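Local coordinates for protein UL37 (Suid herpesvirus 1, PDB 4K70) that is an inner tegument protein, probably needed to control trafficking of viral particles in infected cells, this chain being its N-terminal half, at residues Gly61-Ala65 with His462-Arg466; Trp130-Phe134 with Arg161-Gln165; Leu216-Asp220 with Ala274-Glu278; Val265-Ala270 with Ala285-Arg289. All coordinates share one frame; numbering follows the deposited sequence.

Contact 1 (Gly61-Ala65 with His462-Arg466); sequences GTCEA and HSAAR
One hydrogen bond crosses between E64 and A465: the carboxylate oxygen E64 OE2 accepts from the backbone A465 N at 2.9 Å. The bond is bent, with an N-H...O angle of 137°, and the nitrogen comes to the anti side of the oxygen, 16° out of the carboxylate plane. The glutamate chain folds at chi2 (64°), which swings the carboxylate round toward the first turn of the other helix. The same oxygen, E64 OE2, lies 3.3 Å from A464 N, so a negative charge sits against the amide end of helix 464-481, where the helix dipole would be expected to favour it.

Apolar packing is light. The methyl A465 CB lies 3.8 Å from E64 CG, along the aliphatic part of the glutamate, and C63 SG approaches S463 CB at 3.8 Å.

Capping completes the account. Both helices start here, each with a hydroxyl N-cap: S463 OG accepts from R466 N at 3.1 Å, and T62 OG1 accepts a weak bond from A65 N. S463 OG is also hydrogen-bonded to E455, which forms a salt bridge with R466.

Helix 20-32 packs on E64 and A464 through L28, and helix 438-458 on C63 through A454 and on S463 through V451, where the starts of helices 63-78 and 464-481 meet.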
loop_
_atom_site.group_PDB
_atom_site.type_symbol
_atom_site.label_atom_id
_atom_site.label_comp_id
_atom_site.label_asym_id
_atom_site.label_seq_id
_atom_site.Cartn_x
_atom_site.Cartn_y
_atom_site.Cartn_z
ATOM N N GLY A 61 -11.861 35.058 27.748
ATOM C CA GLY A 61 -13.190 34.494 27.572
ATOM C C GLY A 61 -13.577 34.316 26.119
ATOM O O GLY A 61 -14.752 34.186 25.789
ATOM N N THR A 62 -12.587 34.301 25.237
ATOM C CA THR A 62 -12.875 34.261 23.811
ATOM C C THR A 62 -13.206 32.861 23.303
ATOM O O THR A 62 -12.843 31.842 23.908
ATOM C CB THR A 62 -11.723 34.819 22.976
ATOM O OG1 THR A 62 -10.585 33.962 23.116
ATOM C CG2 THR A 62 -11.368 36.226 23.431
ATOM N N CYS A 63 -13.897 32.846 22.170
ATOM C CA CYS A 63 -14.371 31.637 21.525
ATOM C C CYS A 63 -13.198 30.849 20.941
ATOM O O CYS A 63 -13.171 29.620 21.011
ATOM C CB CYS A 63 -15.365 32.028 20.429
ATOM S SG CYS A 63 -15.973 30.677 19.432
ATOM N N GLU A 64 -12.239 31.570 20.367
ATOM C CA GLU A 64 -10.999 30.981 19.864
ATOM C C GLU A 64 -10.262 30.216 20.963
ATOM O O GLU A 64 -9.836 29.079 20.760
ATOM C CB GLU A 64 -10.083 32.064 19.283
ATOM C CG GLU A 64 -10.585 32.683 17.976
ATOM C CD GLU A 64 -11.894 33.448 18.144
ATOM O OE1 GLU A 64 -12.172 33.903 19.271
ATOM O OE2 GLU A 64 -12.643 33.589 17.154
ATOM N N ALA A 65 -10.122 30.844 22.126
ATOM C CA ALA A 65 -9.464 30.221 23.271
ATOM C C ALA A 65 -10.204 28.982 23.758
ATOM O O ALA A 65 -9.584 28.002 24.172
ATOM C CB ALA A 65 -9.314 31.221 24.419
ATOM N N HIS A 462 -21.220 33.543 14.737
ATOM C CA HIS A 462 -20.061 33.423 13.862
ATOM C C HIS A 462 -18.791 33.859 14.578
ATOM O O HIS A 462 -18.793 34.813 15.357
ATOM C CB HIS A 462 -20.245 34.246 12.592
ATOM C CG HIS A 462 -19.125 34.090 11.612
ATOM N ND1 HIS A 462 -18.661 32.857 11.206
ATOM C CD2 HIS A 462 -18.375 35.010 10.961
ATOM C CE1 HIS A 462 -17.675 33.024 10.343
ATOM N NE2 HIS A 462 -17.480 34.321 10.176
ATOM N N SER A 463 -17.706 33.149 14.308
ATOM C CA SER A 463 -16.444 33.435 14.962
ATOM C C SER A 463 -15.308 33.475 13.956
ATOM O O SER A 463 -15.413 32.927 12.861
ATOM C CB SER A 463 -16.161 32.390 16.045
ATOM O OG SER A 463 -16.195 31.077 15.513
ATOM N N ALA A 464 -14.229 34.151 14.328
ATOM C CA ALA A 464 -13.005 34.129 13.543
ATOM C C ALA A 464 -12.438 32.714 13.571
ATOM O O ALA A 464 -11.802 32.268 12.619
ATOM C CB ALA A 464 -11.998 35.114 14.110
ATOM N N ALA A 465 -12.678 32.020 14.681
ATOM C CA ALA A 465 -12.274 30.631 14.840
ATOM C C ALA A 465 -12.855 29.786 13.714
ATOM O O ALA A 465 -12.146 29.015 13.081
ATOM C CB ALA A 465 -12.725 30.105 16.190
ATOM N N ARG A 466 -14.149 29.955 13.467
ATOM C CA ARG A 466 -14.825 29.257 12.383
ATOM C C ARG A 466 -14.164 29.516 11.031
ATOM O O ARG A 466 -14.005 28.607 10.221
ATOM C CB ARG A 466 -16.299 29.659 12.328
ATOM C CG ARG A 466 -17.049 29.051 11.157
ATOM C CD ARG A 466 -18.545 29.268 11.293
ATOM N NE ARG A 466 -19.089 28.631 12.492
ATOM C CZ ARG A 466 -19.717 27.459 12.501
ATOM N NH1 ARG A 466 -19.893 26.786 11.372
ATOM N NH2 ARG A 466 -20.182 26.962 13.638
#

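Contact 2 (Trp130-Phe134 with Arg161-Gln165)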
loop_
_atom_site.group_PDB
_atom_site.type_symbol
_atom_site.label_atom_id
_atom_site.label_comp_id
_atom_site.label_asym_id
_atom_site.label_seq_id
_atom_site.Cartn_x
_atom_site.Cartn_y
_atom_site.Cartn_z
ATOM N N TRP A 130 -7.435 2.832 17.738
ATOM C CA TRP A 130 -6.799 2.806 16.431
ATOM C C TRP A 130 -5.432 2.098 16.494
ATOM O O TRP A 130 -5.132 1.238 15.656
ATOM C CB TRP A 130 -6.683 4.226 15.870
ATOM C CG TRP A 130 -6.295 4.281 14.417
ATOM C CD1 TRP A 130 -7.138 4.385 13.348
ATOM C CD2 TRP A 130 -4.962 4.242 13.878
ATOM N NE1 TRP A 130 -6.411 4.418 12.181
ATOM C CE2 TRP A 130 -5.079 4.326 12.479
ATOM C CE3 TRP A 130 -3.688 4.148 14.446
ATOM C CZ2 TRP A 130 -3.959 4.311 11.630
ATOM C CZ3 TRP A 130 -2.578 4.133 13.603
ATOM C CH2 TRP A 130 -2.723 4.218 12.214
ATOM N N CYS A 131 -4.615 2.434 17.498
ATOM C CA CYS A 131 -3.328 1.743 17.691
ATOM C C CYS A 131 -3.502 0.243 17.928
ATOM O O CYS A 131 -2.694 -0.550 17.466
ATOM C CB CYS A 131 -2.504 2.359 18.846
ATOM S SG CYS A 131 -1.889 4.029 18.496
ATOM N N ALA A 132 -4.551 -0.148 18.646
ATOM C CA ALA A 132 -4.808 -1.567 18.857
ATOM C C ALA A 132 -5.110 -2.240 17.520
ATOM O O ALA A 132 -4.650 -3.356 17.256
ATOM C CB ALA A 132 -5.966 -1.770 19.836
ATOM N N ALA A 133 -5.874 -1.552 16.675
ATOM C CA ALA A 133 -6.174 -2.057 15.341
ATOM C C ALA A 133 -4.903 -2.125 14.495
ATOM O O ALA A 133 -4.701 -3.067 13.719
ATOM C CB ALA A 133 -7.213 -1.171 14.658
ATOM N N PHE A 134 -4.061 -1.107 14.626
ATOM C CA PHE A 134 -2.809 -1.072 13.877
ATOM C C PHE A 134 -2.016 -2.323 14.224
ATOM O O PHE A 134 -1.620 -3.071 13.336
ATOM C CB PHE A 134 -2.022 0.196 14.201
ATOM C CG PHE A 134 -0.652 0.248 13.583
ATOM C CD1 PHE A 134 0.443 -0.270 14.256
ATOM C CD2 PHE A 134 -0.459 0.827 12.332
ATOM C CE1 PHE A 134 1.712 -0.218 13.688
ATOM C CE2 PHE A 134 0.797 0.884 11.758
ATOM C CZ PHE A 134 1.886 0.364 12.438
ATOM N N ARG A 161 -8.532 -2.370 6.736
ATOM C CA ARG A 161 -9.973 -2.173 6.925
ATOM C C ARG A 161 -10.358 -1.534 8.264
ATOM O O ARG A 161 -11.102 -0.559 8.287
ATOM C CB ARG A 161 -10.693 -3.520 6.774
ATOM C CG ARG A 161 -12.143 -3.440 6.375
ATOM C CD ARG A 161 -12.634 -4.794 5.840
ATOM N NE ARG A 161 -12.244 -5.902 6.711
ATOM C CZ ARG A 161 -13.026 -6.430 7.651
ATOM N NH1 ARG A 161 -14.252 -5.959 7.845
ATOM N NH2 ARG A 161 -12.586 -7.435 8.396
ATOM N N ALA A 162 -9.870 -2.087 9.372
ATOM C CA ALA A 162 -10.223 -1.559 10.697
ATOM C C ALA A 162 -9.732 -0.125 10.918
ATOM O O ALA A 162 -10.298 0.619 11.715
ATOM C CB ALA A 162 -9.709 -2.479 11.818
ATOM N N LEU A 163 -8.700 0.262 10.183
ATOM C CA LEU A 163 -8.010 1.529 10.401
ATOM C C LEU A 163 -8.708 2.718 9.761
ATOM O O LEU A 163 -8.420 3.857 10.126
ATOM C CB LEU A 163 -6.561 1.429 9.856
ATOM C CG LEU A 163 -5.705 0.320 10.469
ATOM C CD1 LEU A 163 -4.274 0.270 9.853
ATOM C CD2 LEU A 163 -5.630 0.493 11.963
ATOM N N VAL A 164 -9.593 2.464 8.792
ATOM C CA VAL A 164 -10.301 3.542 8.092
ATOM C C VAL A 164 -11.839 3.405 8.193
ATOM O O VAL A 164 -12.580 3.951 7.373
ATOM C CB VAL A 164 -9.851 3.689 6.624
ATOM C CG1 VAL A 164 -8.300 3.925 6.540
ATOM C CG2 VAL A 164 -10.243 2.473 5.796
ATOM N N GLN A 165 -12.305 2.662 9.190
ATOM C CA GLN A 165 -13.743 2.562 9.459
ATOM C C GLN A 165 -14.287 3.895 9.971
ATOM O O GLN A 165 -13.535 4.712 10.494
ATOM C CB GLN A 165 -14.036 1.454 10.470
ATOM C CG GLN A 165 -13.401 1.677 11.856
ATOM C CD GLN A 165 -13.689 0.519 12.785
ATOM O OE1 GLN A 165 -14.815 0.355 13.253
ATOM N NE2 GLN A 165 -12.680 -0.308 13.034
#
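Helix 120-137 of this all-helical protein packs here against a short 3-10 turn, 161-163, in the connection between helices 156-159 and 175-188, and L163 is the residue that fills the joint. Its methyl CD2 sits over one face of the W130 indole, a CH-pi contact 4.1 Å from the centroid of the five-membered ring and 17° off the ring normal. The two side chains cross at about a right angle. L163 CD2 also reaches A133 CB at 3.5 Å and lies against the helix backbone at F134 N, so one methyl is wedged between the indole and the helix. Beside it, A133 CB meets A162 CB at 4.0 Å.

The indole edge supplies the polar bond: W130 NE1 donates to L163 O at 2.9 Å. CG anti to the backbone N (chi1 -168°) carries the ring out to where NE1 reaches L163 O. The donor comes in the carbonyl plane on a lone pair of L163 O, though the oxygen is tilted 15° from the indole plane. On the turn itself, Q165 NE2 donates to A162 O at 2.9 Å, nearly straight. F168 meets the W130 ring edge-to-face, and W84 stacks on F134.

A single leucine is thus held through both its carbonyl and its methyl. The buried indole N-H is satisfied by a backbone acceptor, and that bond would help to fix the rotation of the ring whose face receives L163 CD2.

Contact 3 (Leu216-Asp220 with Ala274-Glu278)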
loop_
_atom_site.group_PDB
_atom_site.type_symbol
_atom_site.label_atom_id
_atom_site.label_comp_id
_atom_site.label_asym_id
_atom_site.label_seq_id
_atom_site.Cartn_x
_atom_site.Cartn_y
_atom_site.Cartn_z
ATOM N N LEU A 216 10.410 -22.274 -8.784
ATOM C CA LEU A 216 11.509 -21.420 -9.208
ATOM C C LEU A 216 11.129 -19.954 -9.177
ATOM O O LEU A 216 11.926 -19.120 -8.750
ATOM C CB LEU A 216 12.021 -21.808 -10.594
ATOM C CG LEU A 216 12.672 -23.191 -10.651
ATOM C CD1 LEU A 216 13.281 -23.458 -12.039
ATOM C CD2 LEU A 216 13.720 -23.304 -9.555
ATOM N N THR A 217 9.920 -19.620 -9.619
ATOM C CA THR A 217 9.487 -18.222 -9.518
ATOM C C THR A 217 9.499 -17.748 -8.055
ATOM O O THR A 217 9.842 -16.598 -7.764
ATOM C CB THR A 217 8.095 -17.955 -10.153
ATOM O OG1 THR A 217 7.061 -18.535 -9.340
ATOM C CG2 THR A 217 8.017 -18.495 -11.596
ATOM N N ILE A 218 9.138 -18.642 -7.142
ATOM C CA ILE A 218 9.094 -18.291 -5.724
ATOM C C ILE A 218 10.517 -18.101 -5.186
ATOM O O ILE A 218 10.808 -17.137 -4.469
ATOM C CB ILE A 218 8.364 -19.362 -4.900
ATOM C CG1 ILE A 218 6.876 -19.385 -5.266
ATOM C CG2 ILE A 218 8.528 -19.093 -3.395
ATOM C CD1 ILE A 218 6.153 -20.653 -4.823
ATOM N N ALA A 219 11.404 -19.021 -5.537
ATOM C CA ALA A 219 12.793 -18.919 -5.101
ATOM C C ALA A 219 13.377 -17.595 -5.577
ATOM O O ALA A 219 14.033 -16.887 -4.811
ATOM C CB ALA A 219 13.607 -20.097 -5.617
ATOM N N ASP A 220 13.086 -17.241 -6.830
ATOM C CA ASP A 220 13.662 -16.046 -7.458
ATOM C C ASP A 220 13.060 -14.704 -7.009
ATOM O O ASP A 220 13.775 -13.719 -6.881
ATOM C CB ASP A 220 13.604 -16.158 -8.991
ATOM C CG ASP A 220 14.549 -17.214 -9.527
ATOM O OD1 ASP A 220 15.356 -17.737 -8.723
ATOM O OD2 ASP A 220 14.499 -17.518 -10.737
ATOM N N ALA A 274 16.646 -25.933 -6.349
ATOM C CA ALA A 274 16.097 -24.657 -6.802
ATOM C C ALA A 274 17.076 -23.481 -6.697
ATOM O O ALA A 274 16.903 -22.465 -7.374
ATOM C CB ALA A 274 14.793 -24.338 -6.063
ATOM N N TYR A 275 18.100 -23.615 -5.856
ATOM C CA TYR A 275 19.030 -22.511 -5.609
ATOM C C TYR A 275 20.279 -22.530 -6.486
ATOM O O TYR A 275 21.105 -21.616 -6.430
ATOM C CB TYR A 275 19.399 -22.443 -4.124
ATOM C CG TYR A 275 18.223 -22.048 -3.273
ATOM C CD1 TYR A 275 17.878 -20.710 -3.113
ATOM C CD2 TYR A 275 17.436 -23.005 -2.648
ATOM C CE1 TYR A 275 16.794 -20.334 -2.339
ATOM C CE2 TYR A 275 16.345 -22.637 -1.871
ATOM C CZ TYR A 275 16.031 -21.299 -1.724
ATOM O OH TYR A 275 14.959 -20.917 -0.955
ATOM N N VAL A 276 20.409 -23.575 -7.294
ATOM C CA VAL A 276 21.420 -23.624 -8.335
ATOM C C VAL A 276 20.884 -22.876 -9.553
ATOM O O VAL A 276 19.815 -23.210 -10.078
ATOM C CB VAL A 276 21.739 -25.071 -8.732
ATOM C CG1 VAL A 276 22.830 -25.101 -9.789
ATOM C CG2 VAL A 276 22.157 -25.867 -7.517
ATOM N N ARG A 277 21.621 -21.863 -9.994
ATOM C CA ARG A 277 21.142 -20.973 -11.044
ATOM C C ARG A 277 22.113 -20.855 -12.213
ATOM O O ARG A 277 21.812 -20.178 -13.195
ATOM C CB ARG A 277 20.857 -19.579 -10.471
ATOM C CG ARG A 277 19.703 -19.522 -9.480
ATOM C CD ARG A 277 19.312 -18.074 -9.185
ATOM N NE ARG A 277 18.112 -17.972 -8.357
ATOM C CZ ARG A 277 18.118 -18.014 -7.028
ATOM N NH1 ARG A 277 19.264 -18.167 -6.376
ATOM N NH2 ARG A 277 16.981 -17.913 -6.350
ATOM N N GLU A 278 23.264 -21.517 -12.116
ATOM C CA GLU A 278 24.294 -21.412 -13.149
ATOM C C GLU A 278 24.848 -22.762 -13.565
ATOM O O GLU A 278 24.812 -23.725 -12.804
ATOM C CB GLU A 278 25.450 -20.540 -12.662
ATOM C CG GLU A 278 25.008 -19.240 -12.019
ATOM C CD GLU A 278 26.013 -18.730 -11.008
ATOM O OE1 GLU A 278 27.216 -18.660 -11.355
ATOM O OE2 GLU A 278 25.595 -18.413 -9.867
#
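D220 and R277 join helix 208-223 to the loop after helix 260-271 by a salt bridge in which two guanidinium nitrogens share one carboxylate oxygen. R277 NE donates to D220 OD1 at 2.8 Å and R277 NH2 to the same D220 OD1 at 2.9 Å, with N-H...O angles of 149° and 141°. The oxygen lies in the guanidinium plane, at the NE-NH2 edge, but the carboxylate is turned 39° from that plane. R277 NE therefore reaches the syn side of OD1 from well out of the carboxylate plane, whereas R277 NH2 arrives nearly in line with the C-O bond. An arginine chain extended from CG to NE, running past the aspartate in the opposite direction, makes this side-on grip possible.

The other polar ends have partners too. D220 OD2 forms a salt bridge with R264, whose guanidinium also donates to A274 O. R277 NH2 has a further acceptor in H224 O, and R277 NH1 has a long, weak ion pair with D225. Y275 OH is hydrogen-bonded to the backbone N of N228.

Apolar contacts close the other end: L216 CD2 packs on A274 CB at 3.8 Å, and A219 CB lies 4.4 Å from A274 CB. F235 of helix 229-240 touches both L216 and A274.

D220 thus stands between two arginines that come close to each other, R264 and R277. Its negative charge probably offsets their mutual repulsion, and their proximity should favour the ionised carboxylate.

Contact 4 (Val265-Ala270 with Ala285-Arg289); sequences VSAALA and ARRLR
S266, with L288 and A285, carries most of the meeting between helix 260-271 and the extended chain at 285-289. S266 OG lies 2.9 Å from R286 O, close enough for a hydrogen bond, but the hydroxyl has another acceptor in E262 O, one turn back on its own helix, and its proton could go to either. With OG beside the backbone N (chi1 -68°), the hydroxyl can reach both carbonyls. Two waters add to the join. One donates to S266 OG at 3.1 Å and accepts from L288 N at 2.8 Å; the second donates to both S266 O and R286 O, the latter at 2.7 Å. R286 O thus faces the serine hydroxyl and a water, and the helix carbonyl S266 O is tied to the loop through the same water.

L288 meets the helix with its two methyls. CD1 touches V265 CG1 at 3.9 Å and CD2 touches L269 CD1 at 4.1 Å, so the leucine spans two residues one turn apart and crosses each side chain at about a right angle. At the other end A285 CB sits 3.9 Å from A270 CB and 4.2 Å from S266 O, so the alanine rests on the helix backbone as well as on A270.

The side chains of R286 and R287 lead away from the helix: R286 NE donates to V248 O and R287 NE to N254 O. R287 and R289 also make backbone hydrogen bonds with V248 and A246, respectively. The arrangement is that of an extended loop segment laid along one side of a helix, joined to it by serine, water and small apolar contacts, at the far end of an elongated helical protein.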
loop_
_atom_site.group_PDB
_atom_site.type_symbol
_atom_site.label_atom_id
_atom_site.label_comp_id
_atom_site.label_asym_id
_atom_site.label_seq_id
_atom_site.Cartn_x
_atom_site.Cartn_y
_atom_site.Cartn_z
ATOM N N VAL A 265 16.850 -22.217 -15.297
ATOM C CA VAL A 265 15.910 -23.328 -15.160
ATOM C C VAL A 265 16.623 -24.673 -15.326
ATOM O O VAL A 265 16.434 -25.599 -14.520
ATOM C CB VAL A 265 14.721 -23.196 -16.167
ATOM C CG1 VAL A 265 13.892 -24.461 -16.185
ATOM C CG2 VAL A 265 13.854 -21.998 -15.797
ATOM N N SER A 266 17.451 -24.770 -16.365
ATOM C CA SER A 266 18.190 -25.997 -16.659
ATOM C C SER A 266 19.105 -26.403 -15.509
ATOM O O SER A 266 19.202 -27.580 -15.163
ATOM C CB SER A 266 19.021 -25.827 -17.932
ATOM O OG SER A 266 18.182 -25.725 -19.065
ATOM N N ALA A 267 19.778 -25.422 -14.925
ATOM C CA ALA A 267 20.702 -25.666 -13.825
ATOM C C ALA A 267 19.979 -26.244 -12.607
ATOM O O ALA A 267 20.458 -27.185 -11.979
ATOM C CB ALA A 267 21.408 -24.385 -13.454
ATOM N N ALA A 268 18.819 -25.685 -12.279
ATOM C CA ALA A 268 18.044 -26.191 -11.153
ATOM C C ALA A 268 17.507 -27.585 -11.456
ATOM O O ALA A 268 17.521 -28.460 -10.597
ATOM C CB ALA A 268 16.907 -25.231 -10.804
ATOM N N LEU A 269 17.039 -27.801 -12.682
ATOM C CA LEU A 269 16.511 -29.109 -13.027
ATOM C C LEU A 269 17.616 -30.164 -13.052
ATOM O O LEU A 269 17.399 -31.302 -12.638
ATOM C CB LEU A 269 15.745 -29.071 -14.356
ATOM C CG LEU A 269 14.373 -28.395 -14.320
ATOM C CD1 LEU A 269 13.857 -28.109 -15.726
ATOM C CD2 LEU A 269 13.357 -29.239 -13.545
ATOM N N ALA A 270 18.796 -29.780 -13.534
ATOM C CA ALA A 270 19.923 -30.706 -13.650
ATOM C C ALA A 270 20.442 -31.121 -12.279
ATOM O O ALA A 270 21.015 -32.192 -12.124
ATOM C CB ALA A 270 21.048 -30.086 -14.475
ATOM N N ALA A 285 23.538 -29.993 -19.482
ATOM C CA ALA A 285 22.203 -29.831 -18.924
ATOM C C ALA A 285 21.236 -29.544 -20.059
ATOM O O ALA A 285 21.491 -28.685 -20.908
ATOM C CB ALA A 285 22.180 -28.710 -17.894
ATOM N N ARG A 286 20.144 -30.294 -20.093
ATOM C CA ARG A 286 19.161 -30.148 -21.147
ATOM C C ARG A 286 18.265 -28.960 -20.834
ATOM O O ARG A 286 18.074 -28.608 -19.671
ATOM C CB ARG A 286 18.339 -31.428 -21.269
ATOM C CG ARG A 286 19.204 -32.666 -21.392
ATOM C CD ARG A 286 18.369 -33.921 -21.331
ATOM N NE ARG A 286 17.428 -34.017 -22.447
ATOM C CZ ARG A 286 16.521 -34.983 -22.566
ATOM N NH1 ARG A 286 16.436 -35.934 -21.639
ATOM N NH2 ARG A 286 15.696 -35.003 -23.608
ATOM N N ARG A 287 17.741 -28.321 -21.869
ATOM C CA ARG A 287 16.820 -27.221 -21.663
ATOM C C ARG A 287 15.420 -27.673 -22.035
ATOM O O ARG A 287 15.242 -28.637 -22.795
ATOM C CB ARG A 287 17.218 -26.016 -22.504
ATOM C CG ARG A 287 16.856 -26.169 -23.961
ATOM C CD ARG A 287 17.128 -24.895 -24.742
ATOM N NE ARG A 287 16.939 -25.152 -26.163
ATOM C CZ ARG A 287 15.829 -24.887 -26.842
ATOM N NH1 ARG A 287 14.796 -24.308 -26.248
ATOM N NH2 ARG A 287 15.761 -25.189 -28.130
ATOM N N LEU A 288 14.425 -26.990 -21.474
ATOM C CA LEU A 288 13.040 -27.261 -21.812
ATOM C C LEU A 288 12.789 -26.891 -23.271
ATOM O O LEU A 288 13.273 -25.859 -23.745
ATOM C CB LEU A 288 12.116 -26.457 -20.906
ATOM C CG LEU A 288 12.121 -26.830 -19.422
ATOM C CD1 LEU A 288 11.248 -25.867 -18.638
ATOM C CD2 LEU A 288 11.646 -28.267 -19.227
ATOM N N ARG A 289 12.055 -27.746 -23.976
ATOM C CA ARG A 289 11.580 -27.451 -25.320
ATOM C C ARG A 289 10.805 -26.125 -25.327
ATOM O O ARG A 289 10.104 -25.798 -24.356
ATOM C CB ARG A 289 10.670 -28.585 -25.813
ATOM C CG ARG A 289 11.345 -29.957 -25.881
ATOM C CD ARG A 289 10.329 -31.066 -26.062
ATOM N NE ARG A 289 9.411 -30.776 -27.162
ATOM C CZ ARG A 289 8.337 -31.499 -27.450
ATOM N NH1 ARG A 289 8.050 -32.572 -26.727
ATOM N NH2 ARG A 289 7.555 -31.158 -28.464
HETATM O O HOH W 1 15.335 -24.882 -19.811
HETATM O O HOH W 2 18.528 -29.709 -17.275
#

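From the N terminus, the chain leaves 61-65 at the start of helix 63-78 and meets it again at 462-466, 397 residues on, so contact 1 closes a very long loop that holds the other three. Contact 2 comes first within it, tying helix 120-137 to the turn at 161-165 before contact 3 opens. Contacts 3 and 4 cross: 216-220 waits for 274-278, but 265-270 intervenes and pairs later with 285-289. They also touch, with E278 O 3.5 Å from A267 CB, so helix 208-223, helix 260-271 and the loop that follows helix 260-271 are packed together. Contacts 1 and 4 lie on opposite sides of the chain's centre, about 76 Å apart centre to centre.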